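Local atomic coordinates of uncharacterized protein (PDB entry 6PTM), a protein that probably hydrolyses carrageenan from the ends of its chains, as an exo-acting carrageenase of glycoside hydrolase family 42. Residues 126-129 with 130-133; 314-317 with 318-322. All coordinates share one frame; numbering follows the deposited sequence.

Contacts 1 and 2 each describe successive turns of one helix, 109-139 for contact 1 and 310-324 for contact 2. They share no element: their centres lie about 64 Å apart, on opposite sides of the centre of the chain. Both are partly buried, with one flank against neighbouring helices and polar residues on the outer flank. The chemistry differs. In 126-133, serine hydroxyls turn back onto main-chain carbonyls, and two methionines supply the buried flank. In 314-322 the buried flank is aromatic, a leucine methyl sitting over a phenylalanine ring, while ion pairs of different strength run along the polar flank.

Contact 1. Residues 126-129 with 130-133; sequences EMMN and SSIS
The carbonyl plane of M127 is met on both faces by S131: the backbone N comes from one side, 3.0 Å from M127 O, and the hydroxyl OG from the other, 2.8 Å from the same oxygen. This is the i to i+4 pattern of an alpha-helix, here inside helix 109-139, with a serine side chain added to the ladder. S133 repeats it two residues on, its N and OG reaching N129 O from opposite faces, OG at 3.0 Å. In both serines OG stands beside the backbone N (chi1 -58° in S131), which points the hydroxyl back up the helix. Serine suits these places because its short side chain can give its proton to the carbonyl one turn earlier, so M127 O and N129 O are each gripped by two donors.

M127 and M128 start away from 130-133 at CB, and their long, unbranched chains reach neighbouring helices; M127 packs on helices 69-90 and 534-549, M128 on 44-63 and 69-90. On the more polar flank, N129 accepts a hydrogen bond from K50 through OD1, and E126 OE2 is bonded to Q122.

M128 O takes the straightest of the backbone bonds, from I132 N (N-H...O 172°). The isoleucine lays its longer branch alongside that carbonyl, CG1 3.2 Å from M128 O, and CD1 ends 4.5 Å from M128 CB.

Contact 2. Residues 314-317 with 318-322; sequences EEFR and KWLKN
Regular i to i+4 bonds carry helix 310-324 through these turns: W319 N meets E315 O at 2.8 Å and L320 N meets F316 O at the same length, while K318 N to E314 O is longer, 3.3 Å.

On the buried flank, L320 sets its CD1 methyl over the middle of the F316 ring, 3.5 Å from the ring centroid and only 4° off the normal, a CH-pi contact. F316 has CG anti to its backbone N (chi1 -172°) and L320 has CG beside its own, which brings ring and isobutyl group together one turn apart. The second methyl, CD2, also touches the phenylalanine, 3.7 Å from CE1, and lies at the edge of the W319 indole, in its plane. A flat ring and a branched aliphatic end suit this pairing, since the fork can cover one face. F366 of helix 358-385 meets both aromatic rings, and W319 NE1 is bonded to D369 of that helix.

The polar flank carries opposite charges. R317 NH1 binds E314 OE1 at 2.8 Å, the oxygen lying 16° out of the guanidinium plane, while its NE is held by the carbonyl of V344. K318, extended beyond CG, reaches E315 OE2 with NZ in a weak salt bridge of 3.5 Å.

The two glutamates thus probably offset the positive charges of R317 and K318, though unequally: the arginine has two firm partners, E314 at NH1 and the V344 carbonyl at NE, whereas the exposed lysine has one weak bond, to E315, with the E314 carboxylate probably near enough to add a general attraction.

Contact 1. Residues 126-129 with 130-133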
ATOM      1  N   GLU A 126       9.288 -28.511   8.520  1.00 19.24           N
ATOM      2  CA  GLU A 126       7.843 -28.357   8.196  1.00 20.99           C
ATOM      3  C   GLU A 126       7.716 -28.020   6.708  1.00 18.72           C
ATOM      4  O   GLU A 126       6.875 -28.624   6.006  1.00 18.85           O
ATOM      5  CB  GLU A 126       7.189 -27.236   9.002  1.00 23.46           C
ATOM      6  CG  GLU A 126       7.318 -27.386  10.505  1.00 26.71           C
ATOM      7  CD  GLU A 126       6.465 -28.468  11.128  1.00 32.16           C
ATOM      8  OE1 GLU A 126       5.571 -28.987  10.432  1.00 33.98           O
ATOM      9  OE2 GLU A 126       6.700 -28.791  12.315  1.00 37.42           O
ATOM     10  N   MET A 127       8.547 -27.094   6.232  1.00 17.26           N
ATOM     11  CA  MET A 127       8.492 -26.589   4.845  1.00 19.66           C
ATOM     12  C   MET A 127       8.876 -27.705   3.865  1.00 20.14           C
ATOM     13  O   MET A 127       8.236 -27.834   2.800  1.00 18.93           O
ATOM     14  CB  MET A 127       9.429 -25.388   4.710  1.00 19.08           C
ATOM     15  CG  MET A 127       9.507 -24.838   3.317  1.00 20.67           C
ATOM     16  SD  MET A 127      10.208 -23.157   3.268  1.00 19.68           S
ATOM     17  CE  MET A 127      11.887 -23.498   3.798  1.00 20.25           C
ATOM     18  N   MET A 128       9.898 -28.493   4.189  1.00 19.30           N
ATOM     19  CA  MET A 128      10.267 -29.657   3.345  1.00 20.14           C
ATOM     20  C   MET A 128       9.149 -30.705   3.397  1.00 19.34           C
ATOM     21  O   MET A 128       8.805 -31.193   2.329  1.00 19.35           O
ATOM     22  CB  MET A 128      11.597 -30.265   3.790  1.00 20.61           C
ATOM     23  CG  MET A 128      12.802 -29.308   3.679  1.00 20.85           C
ATOM     24  SD  MET A 128      13.173 -28.718   2.040  1.00 22.39           S
ATOM     25  CE  MET A 128      12.239 -27.187   2.010  1.00 23.19           C
ATOM     26  N   ASN A 129       8.558 -30.990   4.554  1.00 19.83           N
ATOM     27  CA  ASN A 129       7.446 -31.975   4.637  1.00 21.33           C
ATOM     28  C   ASN A 129       6.281 -31.489   3.755  1.00 22.66           C
ATOM     29  O   ASN A 129       5.758 -32.305   3.010  1.00 19.99           O
ATOM     30  CB  ASN A 129       6.962 -32.234   6.068  1.00 23.30           C
ATOM     31  CG  ASN A 129       7.915 -33.085   6.890  1.00 27.13           C
ATOM     32  OD1 ASN A 129       8.738 -33.802   6.337  1.00 31.74           O
ATOM     33  ND2 ASN A 129       7.849 -32.983   8.211  1.00 27.55           N
ATOM     34  N   SER A 130       5.890 -30.207   3.809  1.00 20.34           N
ATOM     35  CA  SER A 130       4.803 -29.655   2.959  1.00 19.50           C
ATOM     36  C   SER A 130       5.167 -29.784   1.474  1.00 18.54           C
ATOM     37  O   SER A 130       4.286 -30.153   0.656  1.00 17.76           O
ATOM     38  CB  SER A 130       4.472 -28.208   3.339  1.00 19.86           C
ATOM     39  OG  SER A 130       3.977 -28.152   4.682  1.00 20.49           O
ATOM     40  N   SER A 131       6.385 -29.405   1.102  1.00 17.14           N
ATOM     41  CA  SER A 131       6.869 -29.424  -0.298  1.00 17.53           C
ATOM     42  C   SER A 131       6.853 -30.867  -0.802  1.00 19.87           C
ATOM     43  O   SER A 131       6.272 -31.080  -1.860  1.00 18.70           O
ATOM     44  CB  SER A 131       8.230 -28.815  -0.437  1.00 18.56           C
ATOM     45  OG  SER A 131       8.212 -27.467   0.041  1.00 18.53           O
ATOM     46  N   ILE A 132       7.435 -31.805  -0.042  1.00 18.57           N
ATOM     47  CA  ILE A 132       7.481 -33.241  -0.447  1.00 20.23           C
ATOM     48  C   ILE A 132       6.048 -33.769  -0.617  1.00 20.21           C
ATOM     49  O   ILE A 132       5.772 -34.347  -1.671  1.00 20.34           O
ATOM     50  CB  ILE A 132       8.327 -34.071   0.539  1.00 20.24           C
ATOM     51  CG1 ILE A 132       9.800 -33.648   0.499  1.00 19.87           C
ATOM     52  CG2 ILE A 132       8.142 -35.557   0.265  1.00 22.36           C
ATOM     53  CD1 ILE A 132      10.606 -34.104   1.687  1.00 20.78           C
ATOM     54  N   SER A 133       5.153 -33.540   0.343  1.00 22.22           N
ATOM     55  CA  SER A 133       3.736 -33.990   0.253  1.00 24.95           C
ATOM     56  C   SER A 133       3.059 -33.414  -0.979  1.00 23.10           C
ATOM     57  O   SER A 133       2.354 -34.160  -1.686  1.00 20.91           O
ATOM     58  CB  SER A 133       2.987 -33.597   1.451  1.00 29.75           C
ATOM     59  OG  SER A 133       3.541 -34.309   2.516  1.00 43.15           O
TER

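Contact 2. Residues 314-317 with 318-322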
ATOM      1  N   GLU A 314       6.275  32.752   3.137  1.00 15.81           N
ATOM      2  CA  GLU A 314       6.116  33.635   1.951  1.00 17.64           C
ATOM      3  C   GLU A 314       5.293  32.907   0.867  1.00 18.14           C
ATOM      4  O   GLU A 314       4.407  33.537   0.257  1.00 17.25           O
ATOM      5  CB  GLU A 314       7.491  34.151   1.500  1.00 19.77           C
ATOM      6  CG  GLU A 314       7.424  35.106   0.312  1.00 21.86           C
ATOM      7  CD  GLU A 314       6.576  36.360   0.498  1.00 25.25           C
ATOM      8  OE1 GLU A 314       6.372  36.829   1.666  1.00 26.19           O
ATOM      9  OE2 GLU A 314       6.078  36.838  -0.520  1.00 28.54           O
ATOM     10  N   GLU A 315       5.504  31.600   0.660  1.00 16.76           N
ATOM     11  CA  GLU A 315       4.665  30.837  -0.298  1.00 17.27           C
ATOM     12  C   GLU A 315       3.224  30.787   0.225  1.00 15.11           C
ATOM     13  O   GLU A 315       2.269  30.998  -0.566  1.00 14.48           O
ATOM     14  CB  GLU A 315       5.265  29.451  -0.564  1.00 17.70           C
ATOM     15  CG  GLU A 315       6.573  29.528  -1.322  1.00 19.11           C
ATOM     16  CD  GLU A 315       6.500  30.280  -2.634  1.00 22.77           C
ATOM     17  OE1 GLU A 315       5.693  29.895  -3.479  1.00 25.08           O
ATOM     18  OE2 GLU A 315       7.188  31.309  -2.759  1.00 30.37           O
ATOM     19  N   PHE A 316       3.053  30.614   1.527  1.00 14.27           N
ATOM     20  CA  PHE A 316       1.712  30.648   2.164  1.00 14.30           C
ATOM     21  C   PHE A 316       0.956  31.949   1.812  1.00 13.73           C
ATOM     22  O   PHE A 316      -0.244  31.882   1.496  1.00 13.48           O
ATOM     23  CB  PHE A 316       1.831  30.428   3.678  1.00 13.26           C
ATOM     24  CG  PHE A 316       0.533  30.259   4.429  1.00 12.39           C
ATOM     25  CD1 PHE A 316      -0.552  29.585   3.893  1.00 12.58           C
ATOM     26  CD2 PHE A 316       0.422  30.741   5.724  1.00 12.92           C
ATOM     27  CE1 PHE A 316      -1.729  29.433   4.623  1.00 12.41           C
ATOM     28  CE2 PHE A 316      -0.735  30.544   6.472  1.00 13.21           C
ATOM     29  CZ  PHE A 316      -1.810  29.885   5.913  1.00 12.73           C
ATOM     30  N   ARG A 317       1.599  33.108   1.918  1.00 15.43           N
ATOM     31  CA  ARG A 317       0.951  34.425   1.604  1.00 15.97           C
ATOM     32  C   ARG A 317       0.486  34.403   0.139  1.00 16.51           C
ATOM     33  O   ARG A 317      -0.645  34.848  -0.144  1.00 17.39           O
ATOM     34  CB  ARG A 317       1.922  35.583   1.855  1.00 16.02           C
ATOM     35  CG  ARG A 317       2.394  35.747   3.298  1.00 15.92           C
ATOM     36  CD  ARG A 317       3.394  36.896   3.401  1.00 16.75           C
ATOM     37  NE  ARG A 317       3.804  37.068   4.774  1.00 17.06           N
ATOM     38  CZ  ARG A 317       5.035  36.839   5.219  1.00 18.99           C
ATOM     39  NH1 ARG A 317       5.987  36.477   4.380  1.00 20.15           N
ATOM     40  NH2 ARG A 317       5.312  36.926   6.505  1.00 18.06           N
ATOM     41  N   LYS A 318       1.299  33.846  -0.769  1.00 16.93           N
ATOM     42  CA  LYS A 318       0.925  33.682  -2.196  1.00 17.68           C
ATOM     43  C   LYS A 318      -0.278  32.748  -2.338  1.00 17.87           C
ATOM     44  O   LYS A 318      -1.232  33.074  -3.075  1.00 16.90           O
ATOM     45  CB  LYS A 318       2.144  33.199  -2.971  1.00 19.10           C
ATOM     46  CG  LYS A 318       3.196  34.280  -3.157  1.00 22.56           C
ATOM     47  CD  LYS A 318       4.520  33.774  -3.753  1.00 25.25           C
ATOM     48  CE  LYS A 318       5.585  34.844  -3.804  1.00 26.89           C
ATOM     49  NZ  LYS A 318       6.812  34.309  -4.430  1.00 31.34           N
ATOM     50  N   TRP A 319      -0.264  31.610  -1.666  1.00 17.45           N
ATOM     51  CA  TRP A 319      -1.398  30.645  -1.700  1.00 16.87           C
ATOM     52  C   TRP A 319      -2.662  31.344  -1.154  1.00 16.17           C
ATOM     53  O   TRP A 319      -3.738  31.191  -1.753  1.00 15.05           O
ATOM     54  CB  TRP A 319      -1.023  29.415  -0.863  1.00 17.22           C
ATOM     55  CG  TRP A 319      -2.065  28.345  -0.846  1.00 16.07           C
ATOM     56  CD1 TRP A 319      -2.053  27.206  -1.594  1.00 15.37           C
ATOM     57  CD2 TRP A 319      -3.232  28.284  -0.018  1.00 16.57           C
ATOM     58  NE1 TRP A 319      -3.143  26.451  -1.307  1.00 15.44           N
ATOM     59  CE2 TRP A 319      -3.895  27.088  -0.355  1.00 15.60           C
ATOM     60  CE3 TRP A 319      -3.789  29.109   0.970  1.00 15.22           C
ATOM     61  CZ2 TRP A 319      -5.098  26.721   0.240  1.00 15.16           C
ATOM     62  CZ3 TRP A 319      -4.975  28.737   1.559  1.00 14.62           C
ATOM     63  CH2 TRP A 319      -5.612  27.558   1.209  1.00 15.01           C
ATOM     64  N   LEU A 320      -2.540  32.114  -0.070  1.00 15.39           N
ATOM     65  CA  LEU A 320      -3.711  32.798   0.565  1.00 15.80           C
ATOM     66  C   LEU A 320      -4.299  33.831  -0.423  1.00 17.58           C
ATOM     67  O   LEU A 320      -5.547  33.974  -0.535  1.00 17.15           O
ATOM     68  CB  LEU A 320      -3.275  33.449   1.877  1.00 15.04           C
ATOM     69  CG  LEU A 320      -2.970  32.472   3.011  1.00 15.23           C
ATOM     70  CD1 LEU A 320      -2.113  33.125   4.092  1.00 14.38           C
ATOM     71  CD2 LEU A 320      -4.256  31.881   3.552  1.00 15.52           C
ATOM     72  N   LYS A 321      -3.431  34.538  -1.133  1.00 19.32           N
ATOM     73  CA  LYS A 321      -3.864  35.521  -2.160  1.00 21.06           C
ATOM     74  C   LYS A 321      -4.672  34.811  -3.258  1.00 20.46           C
ATOM     75  O   LYS A 321      -5.731  35.346  -3.677  1.00 18.35           O
ATOM     76  CB  LYS A 321      -2.673  36.250  -2.774  1.00 21.77           C
ATOM     77  CG  LYS A 321      -3.064  37.322  -3.784  1.00 25.50           C
ATOM     78  CD  LYS A 321      -1.873  38.058  -4.286  1.00 29.35           C
ATOM     79  CE  LYS A 321      -2.266  39.359  -4.929  1.00 35.59           C
ATOM     80  NZ  LYS A 321      -1.057  40.031  -5.437  1.00 42.28           N
ATOM     81  N   ASN A 322      -4.183  33.676  -3.737  1.00 20.43           N
ATOM     82  CA  ASN A 322      -4.920  32.871  -4.735  1.00 22.51           C
ATOM     83  C   ASN A 322      -6.209  32.335  -4.120  1.00 22.19           C
ATOM     84  O   ASN A 322      -7.204  32.415  -4.797  1.00 20.14           O
ATOM     85  CB  ASN A 322      -4.088  31.717  -5.281  1.00 26.65           C
ATOM     86  CG  ASN A 322      -4.867  30.922  -6.292  1.00 30.39           C
ATOM     87  OD1 ASN A 322      -5.108  31.411  -7.383  1.00 35.56           O
ATOM     88  ND2 ASN A 322      -5.283  29.717  -5.927  1.00 30.22           N
TER